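Local coordinates for protein intermedilysin (Streptococcus intermedius, PDB 5IMW) that probably lyses host cells by binding cholesterol-containing membranes and inserting into them as a large oligomeric pore, at residues Val103-Leu108 with His144-Arg149; Leu284-Ile289 with Thr306-Thr311. All blocks are in the same frame, centred on the assembly; numbering follows the deposited sequence.

Interaction 1. Residues Val103-Leu108 with His144-Arg149; sequences VNLPGL and HAVPAR
P106 fills the gap between H144 and V146, and these three residues account for most of the 258 Å² buried between the segments. The proline ring meets V146 through CG and CD: each lies 3.6 Å from V146 CG2. That methyl is placed by chi1 of V146 (-159°), which sets CG2 anti to the carbonyl carbon and CG1 anti to the backbone N. L105 CD2 reaches the same V146 CG2 at 4.0 Å, the two side chains crossing at about a right angle. P106 and H144 instead slide past one another in opposite directions, with P106 CG 4.0 Å from H144 CB.

The backbone beyond the proline then passes over one face of the imidazole. G107 CA lies 4.0 Å from the centroid of the H144 ring and 26° off its normal, a CH-pi contact. P106 O sits over the same face, displaced toward the rim, and accepts a hydrogen bond from the indole NE1 of W136 in helix 122-140. P106 and G107 are the central residues of a type II turn from L105 to L108, in the loop between antiparallel strands 99-103 and 114-117.

Farther along, N104 ND2 and R149 NH2 meet tip to tip at 3.9 Å. Both are donors, and N104 OD1 is engaged by T203 N, so the chemistry implies attachment by apolar and ring-face packing rather than by polar pairing between the segments.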
# COMPACT_ATOMS: atom_id res chain seq x y z
N VAL A 103 7.61 -7.54 28.29
CA VAL A 103 7.88 -6.28 27.61
C VAL A 103 9.32 -6.28 27.13
O VAL A 103 10.22 -6.79 27.82
CB VAL A 103 7.62 -5.06 28.53
CG1 VAL A 103 7.77 -3.77 27.74
CG2 VAL A 103 6.23 -5.15 29.14
N ASN A 104 9.55 -5.71 25.95
CA ASN A 104 10.85 -5.76 25.28
C ASN A 104 11.64 -4.47 25.43
O ASN A 104 12.48 -4.16 24.58
CB ASN A 104 10.66 -6.09 23.81
CG ASN A 104 10.00 -4.97 23.04
OD1 ASN A 104 9.29 -4.14 23.61
ND2 ASN A 104 10.23 -4.93 21.73
N LEU A 105 11.38 -3.70 26.49
CA LEU A 105 12.15 -2.48 26.70
C LEU A 105 13.61 -2.83 26.98
O LEU A 105 13.89 -3.85 27.63
CB LEU A 105 11.56 -1.67 27.86
CG LEU A 105 10.48 -0.67 27.43
CD1 LEU A 105 9.67 -0.19 28.62
CD2 LEU A 105 11.11 0.51 26.71
N PRO A 106 14.56 -2.02 26.51
CA PRO A 106 15.96 -2.43 26.57
C PRO A 106 16.52 -2.38 27.98
O PRO A 106 16.14 -1.55 28.81
CB PRO A 106 16.66 -1.41 25.66
CG PRO A 106 15.83 -0.19 25.78
CD PRO A 106 14.40 -0.67 25.95
N GLY A 107 17.46 -3.29 28.24
CA GLY A 107 18.08 -3.43 29.54
C GLY A 107 17.39 -4.43 30.45
O GLY A 107 18.05 -5.00 31.33
N LEU A 108 16.09 -4.66 30.25
CA LEU A 108 15.29 -5.48 31.15
C LEU A 108 16.05 -6.70 31.63
O LEU A 108 16.61 -7.46 30.84
CB LEU A 108 13.99 -5.89 30.46
CG LEU A 108 12.76 -5.11 30.94
CD1 LEU A 108 12.46 -5.46 32.38
CD2 LEU A 108 12.92 -3.60 30.79
N HIS A 144 19.56 4.00 28.71
CA HIS A 144 19.13 3.25 27.54
C HIS A 144 18.21 4.10 26.67
O HIS A 144 17.37 4.84 27.17
CB HIS A 144 18.40 1.97 27.95
CG HIS A 144 19.32 0.85 28.35
ND1 HIS A 144 19.50 0.47 29.66
CD2 HIS A 144 20.11 0.04 27.61
CE1 HIS A 144 20.36 -0.53 29.71
NE2 HIS A 144 20.75 -0.81 28.48
N ALA A 145 18.39 3.98 25.35
CA ALA A 145 17.58 4.69 24.38
C ALA A 145 16.88 3.69 23.47
O ALA A 145 17.48 2.69 23.06
CB ALA A 145 18.43 5.65 23.54
N VAL A 146 15.62 3.96 23.15
CA VAL A 146 14.81 3.05 22.34
C VAL A 146 14.47 3.70 21.00
O VAL A 146 13.57 4.55 20.94
CB VAL A 146 13.52 2.65 23.06
CG1 VAL A 146 12.97 1.35 22.48
CG2 VAL A 146 13.75 2.53 24.55
N PRO A 147 15.12 3.32 19.90
CA PRO A 147 14.76 3.90 18.60
C PRO A 147 13.44 3.34 18.10
O PRO A 147 13.17 2.14 18.18
CB PRO A 147 15.92 3.49 17.69
CG PRO A 147 16.40 2.21 18.27
CD PRO A 147 16.20 2.32 19.76
N ALA A 148 12.60 4.23 17.58
CA ALA A 148 11.31 3.82 17.04
C ALA A 148 11.51 2.84 15.89
O ALA A 148 12.45 2.97 15.10
CB ALA A 148 10.52 5.04 16.57
N ARG A 149 10.63 1.85 15.81
CA ARG A 149 10.61 0.91 14.69
C ARG A 149 9.49 1.29 13.74
O ARG A 149 8.34 1.45 14.16
CB ARG A 149 10.44 -0.53 15.19
CG ARG A 149 11.76 -1.25 15.40
CD ARG A 149 11.58 -2.70 15.79
NE ARG A 149 12.06 -2.95 17.15
CZ ARG A 149 12.42 -4.14 17.62
NH1 ARG A 149 12.36 -5.21 16.85
NH2 ARG A 149 12.84 -4.26 18.87

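Interaction 2. Residues Leu284-Ile289 with Thr306-Thr311; sequences LKNTKI and TGNIDT
I289 lays its side chain against the backbone of G307 and makes the largest contribution to the 305 Å² buried here. Its chi1 of -49° sets CG1 beside the backbone N and anti to the carbonyl carbon, which brings I289 CG1 up to G307 O at 3.2 Å. CB lies near the same carbonyl, 3.6 Å from G307 O. The branch continues toward the helix start, where I289 CD1 is 4.3 Å from I309 N. V250 and F252 of strand 246-254 also touch this isoleucine, which is buried.

At the backbone level, T306 N donates to I289 O over 2.8 Å with an N-H...O angle of 152°. This bond sits beside the disulfide C290-C305, so both tie edge strand 304-305 to strand 288-294 in the five-stranded antiparallel sheet. In cholesterol-dependent cytolysins, the short edge strand must leave this position before neighbouring monomers can pair, and a covalent tie here is consistent with a locked toxin.

Toward the loop, N308 turns its end back to the preceding chain. With CG anti to the carbonyl carbon, N308 CG comes within 3.7 Å of T287 O. N286 and N308 cross at about a right angle, their amide planes 74° apart. The K285 side chain runs forward alongside its own segment, and K285 NZ donates to N286 O at 2.8 Å, from well above the carbonyl plane.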
# COMPACT_ATOMS: atom_id res chain seq x y z
N LEU A 284 12.05 16.72 -6.91
CA LEU A 284 11.50 18.02 -6.57
C LEU A 284 10.00 18.10 -6.86
O LEU A 284 9.53 17.63 -7.90
CB LEU A 284 12.23 19.12 -7.35
CG LEU A 284 13.71 19.33 -7.00
CD1 LEU A 284 14.61 18.63 -8.01
CD2 LEU A 284 14.04 20.81 -6.90
N LYS A 285 9.26 18.70 -5.93
CA LYS A 285 7.81 18.79 -6.01
C LYS A 285 7.24 19.59 -4.85
O LYS A 285 7.56 19.31 -3.69
CB LYS A 285 7.19 17.39 -6.03
CG LYS A 285 6.00 17.24 -6.95
CD LYS A 285 4.74 17.85 -6.36
CE LYS A 285 4.26 19.05 -7.16
NZ LYS A 285 2.81 19.33 -6.96
N ASN A 286 6.39 20.58 -5.14
CA ASN A 286 5.67 21.35 -4.13
C ASN A 286 4.21 20.93 -4.15
O ASN A 286 3.48 21.25 -5.10
CB ASN A 286 5.83 22.85 -4.37
CG ASN A 286 7.22 23.34 -4.05
OD1 ASN A 286 8.19 22.59 -4.10
ND2 ASN A 286 7.33 24.62 -3.71
N THR A 287 3.77 20.24 -3.10
CA THR A 287 2.41 19.75 -2.97
C THR A 287 1.76 20.33 -1.71
O THR A 287 2.37 21.10 -0.96
CB THR A 287 2.38 18.22 -2.91
OG1 THR A 287 3.68 17.73 -2.55
CG2 THR A 287 1.97 17.62 -4.25
N LYS A 288 0.50 19.95 -1.50
CA LYS A 288 -0.21 20.22 -0.26
C LYS A 288 -0.32 18.93 0.55
O LYS A 288 -0.47 17.84 -0.01
CB LYS A 288 -1.62 20.77 -0.53
CG LYS A 288 -1.67 22.28 -0.76
CD LYS A 288 -0.68 22.74 -1.82
CE LYS A 288 -0.87 24.21 -2.15
NZ LYS A 288 -0.73 25.08 -0.95
N ILE A 289 -0.22 19.06 1.87
CA ILE A 289 -0.22 17.91 2.77
C ILE A 289 -1.28 18.11 3.84
O ILE A 289 -1.58 19.24 4.25
CB ILE A 289 1.17 17.69 3.43
CG1 ILE A 289 2.30 17.71 2.39
CG2 ILE A 289 1.16 16.39 4.24
CD1 ILE A 289 3.01 16.39 2.18
N THR A 306 -1.31 21.51 5.79
CA THR A 306 -0.26 22.39 5.28
C THR A 306 1.12 21.77 5.52
O THR A 306 1.23 20.75 6.21
CB THR A 306 -0.32 23.80 5.89
OG1 THR A 306 0.02 24.77 4.89
CG2 THR A 306 0.67 23.96 7.06
N GLY A 307 2.16 22.39 4.97
CA GLY A 307 3.50 21.85 5.05
C GLY A 307 3.94 21.27 3.72
O GLY A 307 3.13 20.69 3.00
N ASN A 308 5.22 21.44 3.37
CA ASN A 308 5.75 20.96 2.10
C ASN A 308 6.89 19.99 2.39
O ASN A 308 7.99 20.40 2.78
CB ASN A 308 6.21 22.13 1.23
CG ASN A 308 5.05 23.00 0.77
OD1 ASN A 308 4.00 23.04 1.41
ND2 ASN A 308 5.24 23.70 -0.35
N ILE A 309 6.61 18.70 2.21
CA ILE A 309 7.52 17.58 2.42
C ILE A 309 8.48 17.77 3.60
O ILE A 309 8.55 16.90 4.48
CB ILE A 309 8.30 17.27 1.12
CG1 ILE A 309 8.82 15.83 1.15
CG2 ILE A 309 9.43 18.26 0.85
CD1 ILE A 309 7.72 14.78 1.10
N ASP A 310 9.24 18.87 3.64
CA ASP A 310 10.21 19.04 4.73
C ASP A 310 9.50 19.11 6.08
O ASP A 310 9.97 18.53 7.07
CB ASP A 310 11.06 20.30 4.50
CG ASP A 310 12.47 20.17 5.07
OD1 ASP A 310 13.12 19.12 4.86
OD2 ASP A 310 12.94 21.13 5.72
N THR A 311 8.37 19.83 6.15
CA THR A 311 7.55 19.79 7.36
C THR A 311 7.14 18.36 7.68
O THR A 311 7.11 17.96 8.85
CB THR A 311 6.30 20.66 7.18
OG1 THR A 311 5.93 20.68 5.80
CG2 THR A 311 6.56 22.08 7.66

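Both are surface contacts with a single buried residue each, L105 in interaction 1 and I289 in interaction 2. Their centres are 32 Å apart, their nearest atoms about 15 Å, and they follow in series along the chain. They involve opposite margins of the same five-stranded sheet: interaction 1 engages the loop that enters outermost strand 149-156, whereas interaction 2 involves the other edge, at strands 288-294 and 304-305. Chemistry follows place. The loop-to-loop contact, which links that sheet to the neighbouring seven-stranded one, relies on apolar and CH-pi packing; the contact between the start of strand 288-294 and the loop leading into helix 310-318 adds a backbone hydrogen bond next to a disulfide.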